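Long-range contact in putative glycoside hydrolase (Parabacteroides distasonis ATCC 8503, PDB 3GYC), which is a putative glycoside hydrolase with a TIM-barrel fold that probably cleaves glycosidic bonds in carbohydrates: residues 20-32 and 81-95. Residues are numbered along the deposited sequence; the frame is centred on the assembly and turned at random.
Sequences TMWDFSWLERRWP and DWGSPDMNEVQVQPN. With EDO (1,2-ethanediol), chain E; EDO (1,2-ethanediol), chain D.
S25, at the start of the short helix 25-28, accepts a nearly straight hydrogen bond from G83 N (2.7 Å to S25 OG, 164°) and donates through OG to the syn lone pair of D23 OD2. That oxygen also caps S25 N, so D23, ending barrel strand 17-23, fixes the serine that receives the 81-95 loop. G83, with positive phi, lets its CA come within 3.7 Å of F24 CD1. One turn on from S25, E28 OE1 accepts from S84 OG on its anti side (2.8 Å), while E28 OE2 is held by R117 and Y59. N88, its amide nearly coplanar with both acceptors, bridges E28 O and S84 OG through ND2. L27 CD2 meets V90 CB at 3.7 Å and V92 CG2, whose side chain it crosses at about a right angle.

Partly exposed W31, P85 and N88 form the looser side. Just inside it, buried R29, bent at chi3 (67°), sends NH1 nearly along the C=O axis of G83 (R29 NH1 to G83 O 2.8 Å), between W31 CZ2 and D81 O on opposite faces. Two ethanediols, probably from the crystallisation liquor, bond R29 with D81, and N88. Buried polar bonds thus hold the loop at the strand's C-terminal end.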
ATOM      1  N   THR A  20       1.154  -6.645  -4.986  1.00 12.26           N
ATOM      2  CA  THR A  20      -0.230  -6.319  -4.787  1.00 12.68           C
ATOM      3  C   THR A  20      -0.514  -6.024  -3.275  1.00 13.51           C
ATOM      4  O   THR A  20       0.065  -6.654  -2.424  1.00 13.48           O
ATOM      5  CB  THR A  20      -1.166  -7.429  -5.241  1.00 13.05           C
ATOM      6  OG1 THR A  20      -2.482  -6.965  -5.034  1.00 16.81           O
ATOM      7  CG2 THR A  20      -1.019  -8.725  -4.406  1.00  9.83           C
HETATM    8  N   MSE A  21      -1.358  -5.032  -3.021  1.00 13.35           N
HETATM    9  CA  MSE A  21      -1.841  -4.703  -1.683  1.00 13.28           C
HETATM   10  C   MSE A  21      -3.003  -5.626  -1.297  1.00 12.34           C
HETATM   11  O   MSE A  21      -4.064  -5.606  -1.965  1.00 12.82           O
HETATM   12  CB  MSE A  21      -2.359  -3.277  -1.644  1.00 12.69           C
HETATM   13  CG  MSE A  21      -2.940  -2.923  -0.292  1.00 12.80           C
HETATM   14 SE   MSE A  21      -4.004  -1.360  -0.417  0.75  9.28          SE
HETATM   15  CE  MSE A  21      -5.559  -2.143  -1.312  1.00 12.08           C
ATOM     16  N   TRP A  22      -2.762  -6.502  -0.315  1.00 12.36           N
ATOM     17  CA  TRP A  22      -3.822  -7.307   0.305  1.00 12.14           C
ATOM     18  C   TRP A  22      -4.223  -6.758   1.683  1.00 12.83           C
ATOM     19  O   TRP A  22      -5.063  -7.358   2.385  1.00 12.96           O
ATOM     20  CB  TRP A  22      -3.453  -8.779   0.323  1.00 11.89           C
ATOM     21  CG  TRP A  22      -3.696  -9.489  -1.009  1.00 11.80           C
ATOM     22  CD1 TRP A  22      -4.023  -8.913  -2.193  1.00 12.27           C
ATOM     23  CD2 TRP A  22      -3.500 -10.901  -1.307  1.00 11.48           C
ATOM     24  NE1 TRP A  22      -4.147  -9.876  -3.195  1.00 11.03           N
ATOM     25  CE2 TRP A  22      -3.852 -11.098  -2.664  1.00 11.35           C
ATOM     26  CE3 TRP A  22      -3.206 -12.014  -0.535  1.00 12.29           C
ATOM     27  CZ2 TRP A  22      -3.808 -12.335  -3.269  1.00 11.48           C
ATOM     28  CZ3 TRP A  22      -3.173 -13.224  -1.130  1.00 13.29           C
ATOM     29  CH2 TRP A  22      -3.464 -13.384  -2.489  1.00 11.36           C
ATOM     30  N   ASP A  23      -3.642  -5.601   2.027  1.00 11.98           N
ATOM     31  CA  ASP A  23      -4.053  -4.756   3.146  1.00 12.13           C
ATOM     32  C   ASP A  23      -4.428  -5.562   4.414  1.00 11.97           C
ATOM     33  O   ASP A  23      -3.629  -6.343   4.898  1.00 12.00           O
ATOM     34  CB  ASP A  23      -5.182  -3.811   2.660  1.00 10.73           C
ATOM     35  CG  ASP A  23      -6.358  -4.583   1.967  1.00 13.80           C
ATOM     36  OD1 ASP A  23      -6.229  -4.893   0.748  1.00 13.64           O
ATOM     37  OD2 ASP A  23      -7.362  -4.931   2.646  1.00 12.00           O
ATOM     38  N   PHE A  24      -5.629  -5.355   4.933  1.00 11.56           N
ATOM     39  CA  PHE A  24      -6.136  -6.110   6.079  1.00 12.57           C
ATOM     40  C   PHE A  24      -7.155  -7.166   5.599  1.00 14.23           C
ATOM     41  O   PHE A  24      -7.655  -7.966   6.393  1.00 14.73           O
ATOM     42  CB  PHE A  24      -6.694  -5.150   7.153  1.00 11.35           C
ATOM     43  CG  PHE A  24      -7.419  -3.948   6.612  1.00 13.41           C
ATOM     44  CD1 PHE A  24      -8.795  -3.991   6.366  1.00 15.41           C
ATOM     45  CD2 PHE A  24      -6.741  -2.765   6.369  1.00 12.63           C
ATOM     46  CE1 PHE A  24      -9.467  -2.826   5.875  1.00 15.63           C
ATOM     47  CE2 PHE A  24      -7.404  -1.632   5.891  1.00 13.66           C
ATOM     48  CZ  PHE A  24      -8.765  -1.679   5.644  1.00 15.14           C
ATOM     49  N   SER A  25      -7.396  -7.241   4.272  1.00 11.82           N
ATOM     50  CA  SER A  25      -8.315  -8.234   3.745  1.00  9.93           C
ATOM     51  C   SER A  25      -7.801  -9.692   3.898  1.00 10.07           C
ATOM     52  O   SER A  25      -8.593 -10.601   4.084  1.00  9.07           O
ATOM     53  CB  SER A  25      -8.652  -7.930   2.292  1.00 10.65           C
ATOM     54  OG  SER A  25      -9.259  -6.660   2.111  1.00  9.67           O
ATOM     55  N   TRP A  26      -6.483  -9.902   3.855  1.00 10.54           N
ATOM     56  CA  TRP A  26      -5.914 -11.223   3.961  1.00 10.00           C
ATOM     57  C   TRP A  26      -6.353 -11.937   5.249  1.00 10.36           C
ATOM     58  O   TRP A  26      -6.498 -13.173   5.263  1.00 10.06           O
ATOM     59  CB  TRP A  26      -4.345 -11.149   3.877  1.00  9.80           C
ATOM     60  CG  TRP A  26      -3.731 -10.554   5.111  1.00  9.81           C
ATOM     61  CD1 TRP A  26      -3.533  -9.245   5.370  1.00 10.63           C
ATOM     62  CD2 TRP A  26      -3.279 -11.262   6.272  1.00  7.83           C
ATOM     63  NE1 TRP A  26      -3.003  -9.081   6.632  1.00 10.89           N
ATOM     64  CE2 TRP A  26      -2.804 -10.302   7.190  1.00  8.83           C
ATOM     65  CE3 TRP A  26      -3.239 -12.593   6.628  1.00 11.16           C
ATOM     66  CZ2 TRP A  26      -2.296 -10.648   8.428  1.00  9.58           C
ATOM     67  CZ3 TRP A  26      -2.744 -12.939   7.830  1.00 10.59           C
ATOM     68  CH2 TRP A  26      -2.274 -11.978   8.728  1.00 12.29           C
ATOM     69  N   LEU A  27      -6.517 -11.167   6.324  1.00 10.33           N
ATOM     70  CA  LEU A  27      -6.915 -11.750   7.601  1.00 10.74           C
ATOM     71  C   LEU A  27      -8.424 -11.637   7.808  1.00 11.55           C
ATOM     72  O   LEU A  27      -9.035 -12.574   8.334  1.00 12.87           O
ATOM     73  CB  LEU A  27      -6.168 -11.043   8.745  1.00 10.23           C
ATOM     74  CG  LEU A  27      -6.346 -11.612  10.142  1.00 10.14           C
ATOM     75  CD1 LEU A  27      -5.924 -13.092  10.162  1.00  9.06           C
ATOM     76  CD2 LEU A  27      -5.576 -10.705  11.181  1.00  7.48           C
ATOM     77  N   GLU A  28      -9.016 -10.521   7.401  1.00 10.21           N
ATOM     78  CA  GLU A  28     -10.431 -10.233   7.689  1.00 10.78           C
ATOM     79  C   GLU A  28     -11.477 -10.845   6.790  1.00 13.20           C
ATOM     80  O   GLU A  28     -12.553 -11.175   7.254  1.00 10.23           O
ATOM     81  CB  GLU A  28     -10.649  -8.730   7.691  1.00 10.98           C
ATOM     82  CG  GLU A  28     -10.035  -8.136   8.935  1.00 11.43           C
ATOM     83  CD  GLU A  28     -10.179  -6.637   9.022  1.00 11.30           C
ATOM     84  OE1 GLU A  28     -11.270  -6.107   8.725  1.00 13.94           O
ATOM     85  OE2 GLU A  28      -9.224  -5.982   9.509  1.00 11.00           O
ATOM     86  N   ARG A  29     -11.143 -10.992   5.507  1.00 10.69           N
ATOM     87  CA  ARG A  29     -12.140 -11.426   4.512  1.00 10.81           C
ATOM     88  C   ARG A  29     -12.152 -12.883   4.343  1.00 11.65           C
ATOM     89  O   ARG A  29     -11.745 -13.444   3.297  1.00 10.68           O
ATOM     90  CB  ARG A  29     -11.910 -10.687   3.200  1.00 10.19           C
ATOM     91  CG  ARG A  29     -12.223  -9.223   3.283  1.00 11.05           C
ATOM     92  CD  ARG A  29     -12.342  -8.583   1.865  1.00 10.93           C
ATOM     93  NE  ARG A  29     -13.504  -9.076   1.125  1.00 12.21           N
ATOM     94  CZ  ARG A  29     -14.720  -8.537   1.121  1.00 11.33           C
ATOM     95  NH1 ARG A  29     -15.047  -7.533   1.906  1.00 13.73           N
ATOM     96  NH2 ARG A  29     -15.679  -9.119   0.423  1.00 13.04           N
ATOM     97  N   ARG A  30     -12.564 -13.537   5.436  1.00 12.05           N
ATOM     98  CA  ARG A  30     -12.531 -14.990   5.481  1.00 12.84           C
ATOM     99  C   ARG A  30     -13.856 -15.629   5.926  1.00 11.05           C
ATOM    100  O   ARG A  30     -13.893 -16.777   6.328  1.00 10.80           O
ATOM    101  CB  ARG A  30     -11.339 -15.437   6.312  1.00 15.32           C
ATOM    102  CG  ARG A  30     -10.045 -14.729   5.922  1.00 16.30           C
ATOM    103  CD  ARG A  30      -8.888 -15.328   6.669  1.00 16.02           C
ATOM    104  NE  ARG A  30      -8.429 -16.598   6.093  1.00 15.72           N
ATOM    105  CZ  ARG A  30      -7.790 -17.555   6.750  1.00 15.61           C
ATOM    106  NH1 ARG A  30      -7.625 -17.501   8.060  1.00 15.52           N
ATOM    107  NH2 ARG A  30      -7.328 -18.598   6.096  1.00 15.76           N
ATOM    108  N   TRP A  31     -14.944 -14.876   5.790  1.00 11.50           N
ATOM    109  CA  TRP A  31     -16.299 -15.396   5.933  1.00 10.60           C
ATOM    110  C   TRP A  31     -16.619 -15.976   4.553  1.00 11.41           C
ATOM    111  O   TRP A  31     -15.892 -15.720   3.621  1.00 11.13           O
ATOM    112  CB  TRP A  31     -17.303 -14.286   6.315  1.00 10.64           C
ATOM    113  CG  TRP A  31     -17.475 -13.179   5.362  1.00 10.26           C
ATOM    114  CD1 TRP A  31     -18.333 -13.149   4.311  1.00  9.68           C
ATOM    115  CD2 TRP A  31     -16.803 -11.928   5.363  1.00 10.06           C
ATOM    116  NE1 TRP A  31     -18.218 -11.987   3.648  1.00 10.56           N
ATOM    117  CE2 TRP A  31     -17.294 -11.205   4.266  1.00 10.78           C
ATOM    118  CE3 TRP A  31     -15.785 -11.368   6.143  1.00  9.52           C
ATOM    119  CZ2 TRP A  31     -16.853  -9.949   3.943  1.00 11.57           C
ATOM    120  CZ3 TRP A  31     -15.340 -10.085   5.827  1.00 10.05           C
ATOM    121  CH2 TRP A  31     -15.871  -9.391   4.748  1.00 11.38           C
ATOM    122  N   PRO A  32     -17.712 -16.744   4.422  1.00 10.95           N
ATOM    123  CA  PRO A  32     -18.020 -17.433   3.160  1.00 11.74           C
ATOM    124  C   PRO A  32     -18.054 -16.530   1.969  1.00 11.26           C
ATOM    125  O   PRO A  32     -18.780 -15.541   1.972  1.00 11.77           O
ATOM    126  CB  PRO A  32     -19.378 -18.082   3.439  1.00 12.03           C
ATOM    127  CG  PRO A  32     -19.325 -18.332   4.918  1.00 12.17           C
ATOM    128  CD  PRO A  32     -18.662 -17.130   5.477  1.00 12.36           C
ATOM    129  N   ASP A  81     -14.938  -2.825  -0.554  1.00 14.18           N
ATOM    130  CA  ASP A  81     -14.711  -4.280  -0.399  1.00 14.11           C
ATOM    131  C   ASP A  81     -13.311  -4.705   0.132  1.00 12.95           C
ATOM    132  O   ASP A  81     -12.915  -5.866   0.006  1.00 11.82           O
ATOM    133  CB  ASP A  81     -15.063  -5.037  -1.724  1.00 14.89           C
ATOM    134  CG  ASP A  81     -16.602  -5.137  -1.969  1.00 16.51           C
ATOM    135  OD1 ASP A  81     -17.404  -4.929  -0.998  1.00 17.29           O
ATOM    136  OD2 ASP A  81     -16.992  -5.416  -3.138  1.00 19.35           O
ATOM    137  N   TRP A  82     -12.561  -3.761   0.689  1.00 13.23           N
ATOM    138  CA  TRP A  82     -11.338  -4.087   1.387  1.00 13.88           C
ATOM    139  C   TRP A  82     -11.779  -4.350   2.819  1.00 12.27           C
ATOM    140  O   TRP A  82     -12.572  -3.601   3.393  1.00 12.77           O
ATOM    141  CB  TRP A  82     -10.327  -2.974   1.388  1.00 14.41           C
ATOM    142  CG  TRP A  82      -9.851  -2.631   0.062  1.00 14.72           C
ATOM    143  CD1 TRP A  82      -9.041  -3.381  -0.744  1.00 14.75           C
ATOM    144  CD2 TRP A  82     -10.164  -1.440  -0.660  1.00 12.48           C
ATOM    145  NE1 TRP A  82      -8.827  -2.714  -1.932  1.00 13.58           N
ATOM    146  CE2 TRP A  82      -9.507  -1.526  -1.902  1.00 12.77           C
ATOM    147  CE3 TRP A  82     -10.925  -0.292  -0.373  1.00 12.66           C
ATOM    148  CZ2 TRP A  82      -9.555  -0.504  -2.841  1.00 14.07           C
ATOM    149  CZ3 TRP A  82     -10.984   0.716  -1.327  1.00 13.27           C
ATOM    150  CH2 TRP A  82     -10.306   0.602  -2.539  1.00 13.96           C
ATOM    151  N   GLY A  83     -11.262  -5.407   3.395  1.00 11.18           N
ATOM    152  CA  GLY A  83     -11.605  -5.718   4.772  1.00 10.77           C
ATOM    153  C   GLY A  83     -13.076  -5.960   5.068  1.00 10.79           C
ATOM    154  O   GLY A  83     -13.836  -6.411   4.225  1.00 11.46           O
ATOM    155  N   SER A  84     -13.504  -5.573   6.273  1.00 10.46           N
ATOM    156  CA  SER A  84     -14.825  -5.907   6.780  1.00 11.26           C
ATOM    157  C   SER A  84     -15.857  -4.784   6.695  1.00 11.83           C
ATOM    158  O   SER A  84     -15.588  -3.677   7.160  1.00 14.46           O
ATOM    159  CB  SER A  84     -14.686  -6.309   8.292  1.00 12.70           C
ATOM    160  OG  SER A  84     -13.751  -7.349   8.481  1.00 11.82           O
ATOM    161  N   PRO A  85     -17.075  -5.083   6.203  1.00 10.27           N
ATOM    162  CA  PRO A  85     -18.121  -4.086   6.090  1.00 11.14           C
ATOM    163  C   PRO A  85     -18.937  -3.956   7.362  1.00 11.86           C
ATOM    164  O   PRO A  85     -19.918  -3.234   7.369  1.00 13.51           O
ATOM    165  CB  PRO A  85     -19.023  -4.653   4.987  1.00 11.72           C
ATOM    166  CG  PRO A  85     -18.953  -6.160   5.221  1.00 12.38           C
ATOM    167  CD  PRO A  85     -17.483  -6.366   5.594  1.00 11.94           C
ATOM    168  N   ASP A  86     -18.532  -4.677   8.408  1.00 12.15           N
ATOM    169  CA  ASP A  86     -19.256  -4.663   9.686  1.00 11.22           C
ATOM    170  C   ASP A  86     -18.265  -5.219  10.732  1.00 10.16           C
ATOM    171  O   ASP A  86     -17.110  -5.476  10.414  1.00 10.00           O
ATOM    172  CB  ASP A  86     -20.541  -5.514   9.570  1.00 11.09           C
ATOM    173  CG  ASP A  86     -21.643  -5.099  10.561  1.00 13.05           C
ATOM    174  OD1 ASP A  86     -21.359  -4.499  11.632  1.00 12.60           O
ATOM    175  OD2 ASP A  86     -22.820  -5.437  10.287  1.00 14.85           O
HETATM  176  N   MSE A  87     -18.711  -5.390  11.970  1.00 11.87           N
HETATM  177  CA  MSE A  87     -17.816  -5.895  13.013  0.50 12.96           C
HETATM  178  C   MSE A  87     -17.289  -7.272  12.616  1.00 11.39           C
HETATM  179  O   MSE A  87     -17.957  -8.056  11.903  1.00 12.12           O
HETATM  180  CB  MSE A  87     -18.504  -5.939  14.363  0.50 15.51           C
HETATM  181  CG  MSE A  87     -19.100  -4.595  14.746  0.50 18.19           C
HETATM  182 SE   MSE A  87     -19.296  -4.394  16.649  0.38 21.30          SE
HETATM  183  CE  MSE A  87     -20.173  -6.110  17.067  0.50 20.37           C
ATOM    184  N   ASN A  88     -16.061  -7.546  13.024  1.00 11.20           N
ATOM    185  CA  ASN A  88     -15.439  -8.806  12.669  1.00 12.03           C
ATOM    186  C   ASN A  88     -14.431  -9.158  13.765  1.00 14.27           C
ATOM    187  O   ASN A  88     -14.068  -8.305  14.592  1.00 17.43           O
ATOM    188  CB  ASN A  88     -14.772  -8.672  11.303  1.00  9.25           C
ATOM    189  CG  ASN A  88     -14.477 -10.014  10.654  1.00  9.54           C
ATOM    190  OD1 ASN A  88     -14.823 -11.100  11.185  1.00  7.99           O
ATOM    191  ND2 ASN A  88     -13.930  -9.952   9.439  1.00  9.07           N
ATOM    192  N   GLU A  89     -14.048 -10.426  13.820  1.00 15.23           N
ATOM    193  CA  GLU A  89     -13.111 -10.911  14.830  1.00 17.96           C
ATOM    194  C   GLU A  89     -11.925 -11.488  14.161  1.00 16.49           C
ATOM    195  O   GLU A  89     -12.079 -12.266  13.239  1.00 17.76           O
ATOM    196  CB  GLU A  89     -13.713 -12.035  15.653  1.00 20.68           C
ATOM    197  CG  GLU A  89     -14.789 -11.637  16.604  1.00 25.40           C
ATOM    198  CD  GLU A  89     -15.214 -12.826  17.504  1.00 29.76           C
ATOM    199  OE1 GLU A  89     -14.361 -13.750  17.737  1.00 32.70           O
ATOM    200  OE2 GLU A  89     -16.371 -12.817  18.014  1.00 34.02           O
ATOM    201  N   VAL A  90     -10.738 -11.117  14.605  1.00 15.33           N
ATOM    202  CA  VAL A  90      -9.509 -11.703  14.069  1.00 13.48           C
ATOM    203  C   VAL A  90      -8.542 -12.115  15.172  1.00 12.48           C
ATOM    204  O   VAL A  90      -8.567 -11.553  16.288  1.00 13.12           O
ATOM    205  CB  VAL A  90      -8.756 -10.719  13.138  1.00 13.35           C
ATOM    206  CG1 VAL A  90      -9.673 -10.292  11.959  1.00 14.40           C
ATOM    207  CG2 VAL A  90      -8.204  -9.517  13.923  1.00 13.19           C
ATOM    208  N   GLN A  91      -7.733 -13.129  14.859  1.00 11.26           N
ATOM    209  CA  GLN A  91      -6.631 -13.572  15.715  1.00 10.70           C
ATOM    210  C   GLN A  91      -5.389 -13.454  14.818  1.00 10.22           C
ATOM    211  O   GLN A  91      -5.248 -14.154  13.785  1.00  9.05           O
ATOM    212  CB  GLN A  91      -6.833 -14.978  16.280  1.00 10.18           C
ATOM    213  CG  GLN A  91      -5.738 -15.352  17.217  1.00 10.47           C
ATOM    214  CD  GLN A  91      -5.766 -16.784  17.679  1.00 11.19           C
ATOM    215  OE1 GLN A  91      -6.813 -17.352  17.975  1.00 11.20           O
ATOM    216  NE2 GLN A  91      -4.590 -17.348  17.835  1.00 12.63           N
ATOM    217  N   VAL A  92      -4.475 -12.569  15.201  1.00 11.39           N
ATOM    218  CA  VAL A  92      -3.365 -12.192  14.314  1.00 10.08           C
ATOM    219  C   VAL A  92      -2.244 -13.224  14.254  1.00 10.55           C
ATOM    220  O   VAL A  92      -1.751 -13.508  13.172  1.00 12.37           O
ATOM    221  CB  VAL A  92      -2.853 -10.777  14.592  1.00  9.64           C
ATOM    222  CG1 VAL A  92      -1.826 -10.334  13.571  1.00  9.45           C
ATOM    223  CG2 VAL A  92      -4.006  -9.780  14.588  1.00  9.57           C
ATOM    224  N   GLN A  93      -1.854 -13.791  15.384  1.00 12.86           N
ATOM    225  CA  GLN A  93      -0.863 -14.865  15.404  1.00 11.98           C
ATOM    226  C   GLN A  93      -1.530 -16.106  15.963  1.00 12.30           C
ATOM    227  O   GLN A  93      -2.317 -16.005  16.924  1.00 12.93           O
ATOM    228  CB  GLN A  93       0.364 -14.499  16.233  1.00 12.78           C
ATOM    229  CG  GLN A  93       1.296 -13.463  15.656  1.00 12.78           C
ATOM    230  CD  GLN A  93       2.113 -13.967  14.456  1.00 13.52           C
ATOM    231  OE1 GLN A  93       1.735 -14.945  13.788  1.00 13.19           O
ATOM    232  NE2 GLN A  93       3.231 -13.296  14.187  1.00 11.33           N
ATOM    233  N   PRO A  94      -1.168 -17.290  15.439  1.00 12.26           N
ATOM    234  CA  PRO A  94      -0.144 -17.585  14.402  1.00 11.18           C
ATOM    235  C   PRO A  94      -0.539 -17.353  12.934  1.00 11.41           C
ATOM    236  O   PRO A  94       0.240 -17.682  12.040  1.00 12.70           O
ATOM    237  CB  PRO A  94       0.165 -19.079  14.649  1.00 12.25           C
ATOM    238  CG  PRO A  94      -1.161 -19.636  15.152  1.00 12.91           C
ATOM    239  CD  PRO A  94      -1.736 -18.529  16.027  1.00 11.40           C
ATOM    240  N   ASN A  95      -1.736 -16.844  12.679  1.00  9.86           N
ATOM    241  CA  ASN A  95      -2.203 -16.557  11.294  1.00 10.73           C
ATOM    242  C   ASN A  95      -1.209 -15.778  10.443  1.00  9.16           C
ATOM    243  O   ASN A  95      -0.989 -16.153   9.279  1.00  9.76           O
ATOM    244  CB  ASN A  95      -3.561 -15.867  11.264  1.00  9.75           C
ATOM    245  CG  ASN A  95      -4.705 -16.840  11.382  1.00 11.27           C
ATOM    246  OD1 ASN A  95      -4.512 -18.025  11.166  1.00 11.20           O
ATOM    247  ND2 ASN A  95      -5.936 -16.334  11.738  1.00 10.50           N
TER
HETATM  248  C1  EDO E   4     -13.152 -13.630   8.955  1.00 45.76           C
HETATM  249  O1  EDO E   4     -12.401 -13.360  10.170  1.00 47.56           O
HETATM  250  C2  EDO E   4     -14.562 -14.100   9.252  1.00 45.93           C
HETATM  251  O2  EDO E   4     -15.477 -13.042   9.624  1.00 44.39           O
HETATM  252  C1  EDO D   3     -19.496  -8.167   1.256  1.00 32.76           C
HETATM  253  O1  EDO D   3     -18.551  -8.932   0.484  1.00 32.92           O
HETATM  254  C2  EDO D   3     -19.058  -6.731   1.311  1.00 32.54           C
HETATM  255  O2  EDO D   3     -17.645  -6.561   1.530  1.00 30.83           O
HETATM  256  O   HOH W   1      -7.210  -5.406  -3.360  1.00 32.47           O